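Local coordinates for protein putative prolyl-tRNA synthetase (Leishmania major, PDB 5XIL) that probably joins L-proline to tRNA(Pro) at the expense of ATP, releasing AMP and diphosphate, as a prolyl-tRNA synthetase supplying protein synthesis, at residues Cys163-Ala166 and Glu170-Lys173; Gly197-Lys202 and Gly224-Thr229; Gly281-Pro286 and Ala400-Arg405; Trp317-Glu322 and Val381-Gln386; Thr421-Thr426 and Cys431-Pro436. One frame throughout, in Å; residues are numbered along the deposited sequence.

Contact 1: Cys163-Ala166 and Glu170-Lys173; sequences CAWA and ECAK
Trp165, at the end of strand 156-165, lies with one face of its indole against the first turns of helix 168-189, where Glu170 and Cys171 receive it. Glu170 presses its CB on the six-membered half, with CB only 3.3 Å from Trp165 CE3. Over the five-membered half comes backbone instead: Cys171 CA stands 4.0 Å from that ring's centroid and 30° off its normal, a CH-pi contact. The Cys171 sulfur is farther away and oblique, while Cys171 CB meets Trp165 CD1 at 3.8 Å.

Extended beyond CG, the Glu170 chain carries its carboxylate past the rim at CE3 at a steep tilt, the two planes 56° apart, and reaches toward Ala166. A water joins them, accepting from Ala166 N at 2.9 Å and donating to Glu170 OE1 at 2.9 Å. The same OE1 also accepts from Lys167 N, in the turn between strand and helix, and Trp165 NE1 is hydrogen-bonded to Glu174 one turn on.

This is the tight strand-to-helix turn of the class II synthetase core. Trp165 NE1, Ala166 N and Glu170 OE1 thus find their partners around the ring's margin, while its face is covered by Glu170 CB and the helix backbone at Glu170-Cys171.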
# COMPACT_ATOMS: atom_id res chain seq x y z
N CYS A 163 7.98 -1.61 -18.07
CA CYS A 163 8.83 -0.49 -18.45
C CYS A 163 9.21 -0.57 -19.94
O CYS A 163 9.29 -1.62 -20.54
CB CYS A 163 10.09 -0.49 -17.57
SG CYS A 163 9.64 -0.37 -15.76
N ALA A 164 9.51 0.61 -20.50
CA ALA A 164 9.94 0.77 -21.89
C ALA A 164 11.05 1.79 -21.87
O ALA A 164 10.87 2.90 -21.31
CB ALA A 164 8.78 1.31 -22.71
N TRP A 165 12.17 1.45 -22.47
CA TRP A 165 13.36 2.27 -22.47
C TRP A 165 13.79 2.54 -23.95
O TRP A 165 13.52 1.74 -24.80
CB TRP A 165 14.51 1.54 -21.80
CG TRP A 165 14.32 1.23 -20.36
CD1 TRP A 165 13.63 0.19 -19.81
CD2 TRP A 165 14.82 2.02 -19.28
NE1 TRP A 165 13.69 0.29 -18.42
CE2 TRP A 165 14.41 1.39 -18.07
CE3 TRP A 165 15.61 3.17 -19.20
CZ2 TRP A 165 14.79 1.89 -16.80
CZ3 TRP A 165 15.92 3.70 -17.95
CH2 TRP A 165 15.50 3.06 -16.76
N ALA A 166 14.57 3.58 -24.15
CA ALA A 166 15.21 3.89 -25.45
C ALA A 166 16.28 2.88 -25.89
O ALA A 166 16.29 2.51 -27.07
CB ALA A 166 15.77 5.34 -25.44
N GLU A 170 19.71 -0.32 -21.01
CA GLU A 170 18.95 0.22 -19.93
C GLU A 170 17.92 -0.79 -19.44
O GLU A 170 17.71 -0.97 -18.23
CB GLU A 170 18.19 1.44 -20.40
CG GLU A 170 19.17 2.58 -20.81
CD GLU A 170 18.47 3.76 -21.48
OE1 GLU A 170 17.49 3.63 -22.30
OE2 GLU A 170 18.91 4.85 -21.13
N CYS A 171 17.25 -1.39 -20.42
CA CYS A 171 16.17 -2.34 -20.18
C CYS A 171 16.75 -3.58 -19.45
O CYS A 171 16.24 -3.96 -18.41
CB CYS A 171 15.53 -2.69 -21.50
SG CYS A 171 14.20 -3.92 -21.41
N ALA A 172 17.87 -4.12 -19.97
CA ALA A 172 18.55 -5.29 -19.38
C ALA A 172 19.02 -5.04 -17.99
O ALA A 172 18.94 -5.94 -17.11
CB ALA A 172 19.73 -5.76 -20.22
N LYS A 173 19.52 -3.84 -17.75
CA LYS A 173 20.02 -3.49 -16.44
C LYS A 173 18.87 -3.46 -15.41
O LYS A 173 19.02 -4.01 -14.34
CB LYS A 173 20.77 -2.17 -16.46
CG LYS A 173 21.09 -1.52 -15.12
CD LYS A 173 21.99 -0.31 -15.39
CE LYS A 173 22.47 0.40 -14.13
NZ LYS A 173 21.25 0.86 -13.41
O HOH W 1 15.22 5.41 -22.04

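Contact 2: Gly197-Lys202 and Gly224-Thr229; sequences GRKTEK and GCQGAT
Gln226 makes the polar contact with Lys199, reaching it from strand 223-234. Its CG is anti to the backbone N (chi1 172°) and the chain continues extended, which carries the amide clear of its own strand. Lys199 answers with a chain bent at chi2 (-71°), and the two side chains meet at about a right angle. Lys199 NZ donates to Gln226 OE1 at 3.0 Å; it sits in the carbonyl plane on a lone pair, with a C=O...N angle of 130°. The methylene behind it follows closely, Lys199 CE being 3.2 Å from Gln226 OE1.

Farther along, Thr229 adds only a loose apolar touch, its CG2 4.5 Å from Lys199 CE. Even here the backbones stay well apart: the CA atoms of Lys199 and Thr229 are 9.3 Å from each other. That spacing fits the topology, since strands 195-198 and 223-234 both pair antiparallel with strand 210-218 in the class II catalytic core, so the side chains reach across the strand between them. Gln226 rests on Thr213 and Glu215 of that middle strand.

Lys199 NZ also forms a salt bridge with Glu215 OE2 and a weak hydrogen bond to Leu477 O. The buried ammonium group is thus met by a carboxylate and an amide oxygen together, which probably stabilises its charge and fixes which way the Gln226 amide is turned.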
# COMPACT_ATOMS: atom_id res chain seq x y z
N GLY A 197 18.67 -16.88 -11.41
CA GLY A 197 19.13 -17.45 -12.69
C GLY A 197 18.25 -17.03 -13.85
O GLY A 197 17.39 -16.15 -13.72
N ARG A 198 18.53 -17.62 -15.01
CA ARG A 198 17.81 -17.34 -16.21
C ARG A 198 17.03 -18.57 -16.63
O ARG A 198 17.53 -19.72 -16.59
CB ARG A 198 18.78 -16.97 -17.34
CG ARG A 198 18.10 -16.37 -18.54
CD ARG A 198 19.04 -16.12 -19.73
NE ARG A 198 20.04 -17.17 -19.97
CZ ARG A 198 21.32 -17.12 -19.61
NH1 ARG A 198 21.79 -16.10 -18.90
NH2 ARG A 198 22.12 -18.15 -19.91
N LYS A 199 15.81 -18.37 -17.07
CA LYS A 199 15.04 -19.45 -17.56
C LYS A 199 15.64 -19.96 -18.90
O LYS A 199 16.26 -19.18 -19.65
CB LYS A 199 13.58 -19.09 -17.76
CG LYS A 199 12.81 -18.77 -16.50
CD LYS A 199 12.57 -19.98 -15.65
CE LYS A 199 11.38 -19.73 -14.74
NZ LYS A 199 11.18 -20.85 -13.79
N THR A 200 15.53 -21.26 -19.14
CA THR A 200 15.83 -21.75 -20.52
C THR A 200 14.87 -21.15 -21.54
O THR A 200 13.73 -20.66 -21.22
CB THR A 200 15.73 -23.30 -20.60
OG1 THR A 200 14.37 -23.69 -20.39
CG2 THR A 200 16.65 -23.95 -19.60
N GLU A 201 15.25 -21.26 -22.81
CA GLU A 201 14.30 -20.91 -23.91
C GLU A 201 12.95 -21.53 -23.75
O GLU A 201 11.91 -20.87 -23.92
CB GLU A 201 14.90 -21.30 -25.27
CG GLU A 201 15.94 -20.35 -25.79
CD GLU A 201 15.39 -18.98 -26.14
OE1 GLU A 201 14.34 -18.83 -26.79
OE2 GLU A 201 16.07 -18.00 -25.79
N LYS A 202 12.91 -22.82 -23.40
CA LYS A 202 11.64 -23.53 -23.23
C LYS A 202 10.80 -22.91 -22.08
O LYS A 202 9.60 -22.81 -22.13
CB LYS A 202 11.93 -25.04 -22.88
CG LYS A 202 10.66 -25.87 -22.66
CD LYS A 202 10.99 -27.35 -22.43
CE LYS A 202 9.76 -28.25 -22.27
NZ LYS A 202 9.99 -29.78 -22.10
N GLY A 224 10.92 -27.85 -6.70
CA GLY A 224 11.24 -26.43 -6.95
C GLY A 224 9.93 -25.62 -7.05
O GLY A 224 8.86 -26.16 -7.34
N CYS A 225 10.01 -24.35 -6.70
CA CYS A 225 8.94 -23.45 -6.82
C CYS A 225 9.48 -22.15 -7.38
O CYS A 225 10.39 -21.55 -6.81
CB CYS A 225 8.24 -23.26 -5.45
SG CYS A 225 6.74 -22.26 -5.54
N GLN A 226 8.92 -21.66 -8.46
CA GLN A 226 9.34 -20.36 -9.01
C GLN A 226 8.88 -19.22 -8.09
O GLN A 226 7.71 -19.05 -7.82
CB GLN A 226 8.75 -20.22 -10.40
CG GLN A 226 8.90 -18.90 -11.03
CD GLN A 226 8.18 -18.80 -12.34
OE1 GLN A 226 8.55 -19.48 -13.30
NE2 GLN A 226 7.11 -18.04 -12.37
N GLY A 227 9.82 -18.42 -7.59
CA GLY A 227 9.50 -17.40 -6.59
C GLY A 227 8.93 -16.09 -7.10
O GLY A 227 8.14 -15.43 -6.38
N ALA A 228 9.43 -15.65 -8.27
CA ALA A 228 9.11 -14.38 -8.95
C ALA A 228 9.94 -14.34 -10.20
O ALA A 228 10.89 -15.06 -10.29
CB ALA A 228 9.46 -13.21 -8.10
N THR A 229 9.56 -13.49 -11.15
CA THR A 229 10.24 -13.41 -12.43
C THR A 229 10.31 -11.98 -12.90
O THR A 229 9.41 -11.14 -12.65
CB THR A 229 9.62 -14.33 -13.55
OG1 THR A 229 8.26 -14.02 -13.64
CG2 THR A 229 9.73 -15.87 -13.25

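Contact 3: Gly281-Pro286 and Ala400-Arg405; sequences GMVMPP and AQMYAR
The loop that leads from helix 267-276 of the catalytic core to strand 293-297, in the mixed sheet of the anticodon-binding fold, is met here by the long helix 387-412, and Met402 is the side chain that bridges the gap to Val283, Pro285 and Pro286. All the touching residues are buried, and the nearest backbones, at Pro285 and Met402, have CA atoms 7.4 Å apart. Within residues 400-405 Met402 makes the contact; Pro286 also rests on Leu395, Val398 and His399 of the same helix.

Met402 leaves its helix with CG and SD extended, then bends at the last bond (chi3 68°), which swings CE away from the chain's own line. The sulfur stays alongside the two prolines: Met402 SD is 3.9 Å from Pro285 CA and 4.0 Å from Pro286 CD. Beyond it, the methyl meets a mixed surface of ring, branch and backbone. Met402 CE approaches Pro285 N to 3.8 Å, a nitrogen with no hydrogen to donate, and Pro285 CG to 4.0 Å.

His276, at the end of helix 267-276, also touches Met402, so the methionine joins three parts of the fold. The Val283 and Met402 side chains run antiparallel alongside one another; with Val283 CG1 anti to its own N (chi1 178°), that branch lies 3.7 Å from Met402 CE.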
# COMPACT_ATOMS: atom_id res chain seq x y z
N GLY A 281 4.03 -26.30 13.90
CA GLY A 281 3.19 -25.27 13.30
C GLY A 281 3.98 -24.32 12.44
O GLY A 281 5.12 -24.59 12.05
N MET A 282 3.42 -23.14 12.27
CA MET A 282 4.16 -22.06 11.57
C MET A 282 5.36 -21.54 12.40
O MET A 282 5.40 -21.69 13.62
CB MET A 282 3.15 -20.96 11.25
CG MET A 282 3.71 -19.80 10.42
SD MET A 282 4.58 -20.42 8.95
CE MET A 282 5.45 -18.99 8.25
N VAL A 283 6.38 -21.05 11.74
CA VAL A 283 7.48 -20.36 12.32
C VAL A 283 7.58 -19.05 11.50
O VAL A 283 7.98 -19.10 10.33
CB VAL A 283 8.79 -21.17 12.23
CG1 VAL A 283 9.97 -20.40 12.80
CG2 VAL A 283 8.68 -22.54 12.94
N MET A 284 7.19 -17.92 12.08
CA MET A 284 7.10 -16.67 11.33
C MET A 284 8.47 -15.98 11.30
O MET A 284 9.03 -15.69 12.37
CB MET A 284 5.99 -15.79 11.93
CG MET A 284 5.46 -14.58 11.16
SD MET A 284 4.88 -14.99 9.50
CE MET A 284 3.19 -15.49 9.73
N PRO A 285 8.99 -15.68 10.11
CA PRO A 285 10.16 -14.83 10.08
C PRO A 285 9.86 -13.50 10.82
O PRO A 285 8.82 -12.85 10.60
CB PRO A 285 10.38 -14.59 8.56
CG PRO A 285 9.72 -15.75 7.94
CD PRO A 285 8.49 -15.93 8.74
N PRO A 286 10.78 -13.06 11.68
CA PRO A 286 10.45 -11.94 12.58
C PRO A 286 10.18 -10.60 11.91
O PRO A 286 9.37 -9.83 12.42
CB PRO A 286 11.68 -11.84 13.50
CG PRO A 286 12.76 -12.51 12.81
CD PRO A 286 12.13 -13.60 11.92
N ALA A 400 18.54 -14.26 11.20
CA ALA A 400 19.77 -14.80 10.71
C ALA A 400 19.81 -16.32 10.78
O ALA A 400 20.28 -16.98 9.84
CB ALA A 400 21.01 -14.19 11.41
N GLN A 401 19.38 -16.87 11.88
CA GLN A 401 19.40 -18.28 12.07
C GLN A 401 18.42 -19.03 11.16
O GLN A 401 18.72 -20.08 10.64
CB GLN A 401 19.19 -18.59 13.55
CG GLN A 401 20.34 -18.07 14.41
CD GLN A 401 20.25 -18.46 15.87
OE1 GLN A 401 20.00 -19.58 16.19
NE2 GLN A 401 20.52 -17.54 16.75
N MET A 402 17.24 -18.46 11.00
CA MET A 402 16.25 -19.10 10.15
C MET A 402 16.74 -19.15 8.72
O MET A 402 16.49 -20.16 8.01
CB MET A 402 14.91 -18.30 10.20
CG MET A 402 14.14 -18.49 11.48
SD MET A 402 12.62 -17.54 11.54
CE MET A 402 11.67 -18.41 10.24
N TYR A 403 17.33 -18.05 8.28
CA TYR A 403 17.87 -17.94 6.91
C TYR A 403 18.97 -18.97 6.75
O TYR A 403 18.99 -19.73 5.77
CB TYR A 403 18.32 -16.55 6.60
CG TYR A 403 18.95 -16.46 5.24
CD1 TYR A 403 18.15 -16.49 4.09
CD2 TYR A 403 20.32 -16.48 5.09
CE1 TYR A 403 18.74 -16.50 2.82
CE2 TYR A 403 20.91 -16.57 3.84
CZ TYR A 403 20.10 -16.53 2.71
OH TYR A 403 20.65 -16.55 1.46
N ALA A 404 19.87 -19.02 7.73
CA ALA A 404 21.00 -19.95 7.66
C ALA A 404 20.59 -21.40 7.60
O ALA A 404 21.14 -22.17 6.78
CB ALA A 404 22.03 -19.68 8.84
N ARG A 405 19.61 -21.80 8.39
CA ARG A 405 19.14 -23.13 8.45
C ARG A 405 18.48 -23.50 7.07
O ARG A 405 18.72 -24.57 6.53
CB ARG A 405 18.13 -23.31 9.57
CG ARG A 405 17.34 -24.61 9.59
CD ARG A 405 18.15 -25.75 10.20
NE ARG A 405 17.46 -27.05 10.11
CZ ARG A 405 18.07 -28.24 10.12
NH1 ARG A 405 19.39 -28.32 10.21
NH2 ARG A 405 17.36 -29.37 10.03

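Contact 4: Trp317-Glu322 and Val381-Gln386; sequences WRLESE and VAWDAQ
One direct hydrogen bond links Trp383 to Glu322 across this contact. Trp383 NE1 donates to Glu322 OE1 at 2.8 Å with an N-H...O angle of 164°; the oxygen lies in the plane of the indole and is met on its syn side, though the donor is tilted out of the carboxylate plane. A water that donates to Asp384 O at 2.9 Å also lies at Glu322 OE1, at a doubtfully short distance. Within the turn, Asp384 OD1 accepts from Gln386 N at 2.9 Å, a capping bond ahead of helix 387-412.

Trp383 can reach the helix because its CG is anti to the backbone N (chi1 -172°). This places the ring between helix 306-325 and the mixed sheet of the anticodon-binding domain, just past the outer strand 378-382, with Leu358 and Leu368 of strands 354-358 and 367-372 also against it.

The apolar contacts come from Leu319. Its CD1 sits over one face, 4.2 Å from the centroid of the five-membered ring of Trp383, in a CH-pi contact, and Leu319 CB is 3.8 Å from Trp383 CZ2.

As for charged groups, Arg366 makes a cation-pi contact with Trp383. Arg318 approaches obliquely from the exposed helix surface, its guanidinium plane only 9° from that of the ring and its NH2 4.1 Å from Trp383 CH2.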
# COMPACT_ATOMS: atom_id res chain seq x y z
N TRP A 317 1.71 -5.84 31.14
CA TRP A 317 1.33 -4.66 30.41
C TRP A 317 2.50 -3.70 30.34
O TRP A 317 2.74 -3.11 29.36
CB TRP A 317 0.17 -3.95 31.11
CG TRP A 317 -1.15 -4.59 30.95
CD1 TRP A 317 -2.02 -4.88 31.92
CD2 TRP A 317 -1.77 -5.00 29.73
NE1 TRP A 317 -3.15 -5.43 31.41
CE2 TRP A 317 -3.02 -5.53 30.06
N ARG A 318 3.21 -3.55 31.43
CA ARG A 318 4.32 -2.65 31.41
C ARG A 318 5.40 -3.10 30.43
O ARG A 318 6.05 -2.28 29.77
CB ARG A 318 4.91 -2.56 32.81
CG ARG A 318 6.10 -1.65 32.92
CD ARG A 318 6.29 -1.27 34.40
NE ARG A 318 6.75 -2.38 35.27
CZ ARG A 318 6.03 -3.03 36.20
NH1 ARG A 318 4.73 -2.75 36.43
NH2 ARG A 318 6.61 -4.00 36.92
N LEU A 319 5.68 -4.37 30.46
CA LEU A 319 6.66 -4.93 29.56
C LEU A 319 6.26 -4.71 28.09
O LEU A 319 7.04 -4.29 27.26
CB LEU A 319 6.89 -6.41 29.89
CG LEU A 319 7.85 -7.12 28.90
CD1 LEU A 319 9.22 -6.45 28.97
CD2 LEU A 319 8.04 -8.61 29.14
N GLU A 320 5.02 -4.98 27.81
CA GLU A 320 4.46 -4.75 26.49
C GLU A 320 4.73 -3.33 26.06
O GLU A 320 5.18 -3.06 24.93
CB GLU A 320 2.98 -5.02 26.49
CG GLU A 320 2.37 -4.81 25.12
CD GLU A 320 0.86 -4.98 25.08
OE1 GLU A 320 0.22 -5.65 25.93
OE2 GLU A 320 0.31 -4.44 24.15
N SER A 321 4.46 -2.41 26.97
CA SER A 321 4.59 -1.00 26.67
C SER A 321 6.03 -0.63 26.40
O SER A 321 6.30 0.14 25.49
CB SER A 321 3.92 -0.15 27.76
OG SER A 321 4.24 1.20 27.40
N GLU A 322 6.95 -1.15 27.20
CA GLU A 322 8.36 -0.83 27.08
C GLU A 322 8.90 -1.40 25.76
O GLU A 322 9.67 -0.76 25.03
CB GLU A 322 9.14 -1.48 28.22
CG GLU A 322 8.84 -0.82 29.59
CD GLU A 322 9.48 -1.53 30.79
OE1 GLU A 322 10.28 -2.47 30.61
OE2 GLU A 322 9.14 -1.14 31.96
N VAL A 381 16.55 -13.05 29.77
CA VAL A 381 16.89 -11.71 29.35
C VAL A 381 16.60 -10.74 30.49
O VAL A 381 15.48 -10.68 30.98
CB VAL A 381 16.10 -11.30 28.11
CG1 VAL A 381 16.39 -9.84 27.77
CG2 VAL A 381 16.45 -12.21 26.95
N ALA A 382 17.59 -9.94 30.85
CA ALA A 382 17.45 -8.96 31.96
C ALA A 382 16.35 -7.97 31.66
O ALA A 382 16.21 -7.47 30.50
CB ALA A 382 18.78 -8.23 32.18
N TRP A 383 15.53 -7.65 32.68
CA TRP A 383 14.49 -6.70 32.54
C TRP A 383 14.89 -5.40 33.15
O TRP A 383 14.90 -5.26 34.39
CB TRP A 383 13.23 -7.23 33.15
CG TRP A 383 12.03 -6.39 32.89
CD1 TRP A 383 11.94 -5.28 32.10
CD2 TRP A 383 10.74 -6.62 33.39
NE1 TRP A 383 10.68 -4.79 32.11
CE2 TRP A 383 9.90 -5.62 32.86
CE3 TRP A 383 10.20 -7.57 34.23
CZ2 TRP A 383 8.56 -5.50 33.20
CZ3 TRP A 383 8.86 -7.51 34.51
CH2 TRP A 383 8.05 -6.46 34.01
N ASP A 384 15.25 -4.48 32.27
CA ASP A 384 15.85 -3.19 32.62
C ASP A 384 15.77 -2.28 31.39
O ASP A 384 15.03 -2.59 30.42
CB ASP A 384 17.29 -3.38 33.16
CG ASP A 384 18.22 -4.11 32.18
OD1 ASP A 384 18.13 -3.91 30.93
OD2 ASP A 384 19.04 -4.86 32.66
N ALA A 385 16.48 -1.15 31.42
CA ALA A 385 16.51 -0.17 30.34
C ALA A 385 16.97 -0.74 28.96
O ALA A 385 16.69 -0.15 27.92
CB ALA A 385 17.42 1.01 30.72
N GLN A 386 17.71 -1.81 29.00
CA GLN A 386 18.30 -2.40 27.80
C GLN A 386 17.42 -3.46 27.17
O GLN A 386 17.76 -3.97 26.08
CB GLN A 386 19.63 -3.06 28.12
CG GLN A 386 20.77 -2.10 28.18
CD GLN A 386 20.74 -1.29 29.47
OE1 GLN A 386 20.63 -1.85 30.57
NE2 GLN A 386 20.85 0.02 29.34
O HOH W 2 12.35 -2.29 29.31

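Contact 5: Thr421-Thr426 and Cys431-Pro436; sequences TEFVPT and CLILAP
Glu422 O accepts twice from Thr426, the residue that then packs on the strand: from Thr426 N at 3.1 Å, and from Thr426 OG1 at a modelled 2.5 Å, a distance too short to weigh closely. The pair belongs to a beta-alpha-beta unit of the C-terminal domain, in which helix 423-428 connects the parallel strands 414-416 and 432-437.

With OG1 turned back on the helix (chi1 -55°), the Thr426 methyl faces the returning strand. Thr426 CG2 lies 3.6 Å from Ile433 CG1 and 3.8 Å from Cys431 CB. At the tight end of the connection the backbones also meet, through a weak hydrogen bond from Cys431 N to Thr426 O at 3.4 Å. Cys431 brings this end close to the magnesium site, its side chain about 4 Å at nearest from that of His413, a ligand of the bound magnesium ion.

The Phe423 ring supplies a second apolar patch. It stacks with Trp420 and packs edge-to-face with Phe508, while Ile433 covers one face. Ile433 CG2 touches Phe423 CE2 at 3.9 Å, and Ile433 CD1 stands almost exactly above the ring centre, 3.7 Å from the Phe423 centroid and 5° off the normal.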
# COMPACT_ATOMS: atom_id res chain seq x y z
N THR A 421 22.14 -42.30 -14.82
CA THR A 421 21.54 -43.33 -14.02
C THR A 421 21.27 -42.86 -12.60
O THR A 421 20.49 -43.48 -11.91
CB THR A 421 22.39 -44.63 -13.93
OG1 THR A 421 23.78 -44.29 -13.73
CG2 THR A 421 22.29 -45.44 -15.17
N GLU A 422 21.94 -41.82 -12.17
CA GLU A 422 21.72 -41.29 -10.83
C GLU A 422 20.68 -40.17 -10.76
O GLU A 422 20.36 -39.70 -9.65
CB GLU A 422 23.08 -40.86 -10.20
CG GLU A 422 23.83 -39.74 -10.87
CD GLU A 422 25.20 -39.44 -10.26
OE1 GLU A 422 25.51 -40.02 -9.17
OE2 GLU A 422 25.96 -38.62 -10.82
N PHE A 423 20.16 -39.76 -11.92
CA PHE A 423 19.24 -38.60 -12.04
C PHE A 423 17.91 -38.88 -11.37
O PHE A 423 17.55 -38.21 -10.40
CB PHE A 423 19.01 -38.28 -13.51
CG PHE A 423 18.34 -36.93 -13.78
CD1 PHE A 423 16.97 -36.81 -13.74
CD2 PHE A 423 19.13 -35.82 -14.06
CE1 PHE A 423 16.36 -35.57 -13.98
CE2 PHE A 423 18.57 -34.58 -14.30
CZ PHE A 423 17.17 -34.46 -14.28
N VAL A 424 17.17 -39.88 -11.82
CA VAL A 424 15.89 -40.16 -11.17
C VAL A 424 15.96 -40.63 -9.71
O VAL A 424 15.13 -40.27 -8.89
CB VAL A 424 14.99 -41.11 -11.98
CG1 VAL A 424 13.72 -41.48 -11.22
CG2 VAL A 424 14.58 -40.40 -13.28
N PRO A 425 16.95 -41.42 -9.37
CA PRO A 425 17.13 -41.71 -7.92
C PRO A 425 17.39 -40.49 -7.03
O PRO A 425 16.87 -40.45 -5.91
CB PRO A 425 18.32 -42.61 -7.90
CG PRO A 425 18.18 -43.33 -9.22
CD PRO A 425 17.76 -42.31 -10.20
N THR A 426 18.10 -39.51 -7.55
CA THR A 426 18.25 -38.23 -6.91
C THR A 426 16.96 -37.48 -6.75
O THR A 426 16.65 -36.98 -5.65
CB THR A 426 19.35 -37.42 -7.61
OG1 THR A 426 20.54 -38.19 -7.61
CG2 THR A 426 19.62 -36.11 -6.87
N CYS A 431 15.53 -34.29 -3.86
CA CYS A 431 16.58 -33.30 -4.17
C CYS A 431 16.33 -32.60 -5.51
O CYS A 431 15.66 -33.19 -6.38
CB CYS A 431 17.90 -34.00 -4.21
SG CYS A 431 18.46 -34.60 -2.60
N LEU A 432 16.92 -31.43 -5.68
CA LEU A 432 17.08 -30.77 -6.97
C LEU A 432 18.39 -31.21 -7.49
O LEU A 432 19.27 -31.73 -6.74
CB LEU A 432 17.04 -29.26 -6.87
CG LEU A 432 15.86 -28.63 -6.16
CD1 LEU A 432 15.90 -27.12 -6.25
CD2 LEU A 432 14.58 -29.19 -6.68
N ILE A 433 18.59 -30.97 -8.79
CA ILE A 433 19.77 -31.48 -9.45
C ILE A 433 20.43 -30.40 -10.26
O ILE A 433 19.77 -29.70 -11.03
CB ILE A 433 19.38 -32.63 -10.42
CG1 ILE A 433 18.90 -33.86 -9.62
CG2 ILE A 433 20.58 -33.01 -11.30
CD1 ILE A 433 18.22 -34.94 -10.47
N LEU A 434 21.72 -30.25 -10.08
CA LEU A 434 22.54 -29.46 -11.01
C LEU A 434 23.27 -30.40 -11.91
O LEU A 434 23.99 -31.29 -11.43
CB LEU A 434 23.56 -28.64 -10.21
CG LEU A 434 23.17 -27.30 -9.72
CD1 LEU A 434 24.34 -26.80 -8.87
CD2 LEU A 434 22.91 -26.35 -10.90
N ALA A 435 23.05 -30.28 -13.20
CA ALA A 435 23.59 -31.22 -14.16
C ALA A 435 24.16 -30.46 -15.37
O ALA A 435 23.71 -29.32 -15.67
CB ALA A 435 22.49 -32.16 -14.64
N PRO A 436 25.14 -31.07 -16.08
CA PRO A 436 25.76 -30.47 -17.26
C PRO A 436 24.79 -30.53 -18.38
O PRO A 436 24.09 -31.55 -18.54
CB PRO A 436 26.94 -31.38 -17.59
CG PRO A 436 27.17 -32.18 -16.33
CD PRO A 436 25.85 -32.30 -15.64

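How the contacts relate
Contacts 3 and 5 are wholly buried and rest mainly on apolar packing, contact 3 with no hydrogen bond between its segments and contact 5 with only a weak backbone one; contacts 1, 2 and 4 are only partly buried and put hydrogen bonds or bridging water beside their hydrophobic groups. Contacts 1 and 2 both belong to the catalytic core, about 20 Å apart between centres, with helix 168-189 and strand 195-198 consecutive in the chain. Contact 2 touches contact 5 through Gly224 N and Leu432 CD2, 3.9 Å apart, where core and C-terminal domain meet. Contact 4, in the anticodon-binding domain, falls within the chain interval that contact 3 spans. Contacts 4 and 5 lie farthest apart, about 52 Å between centres.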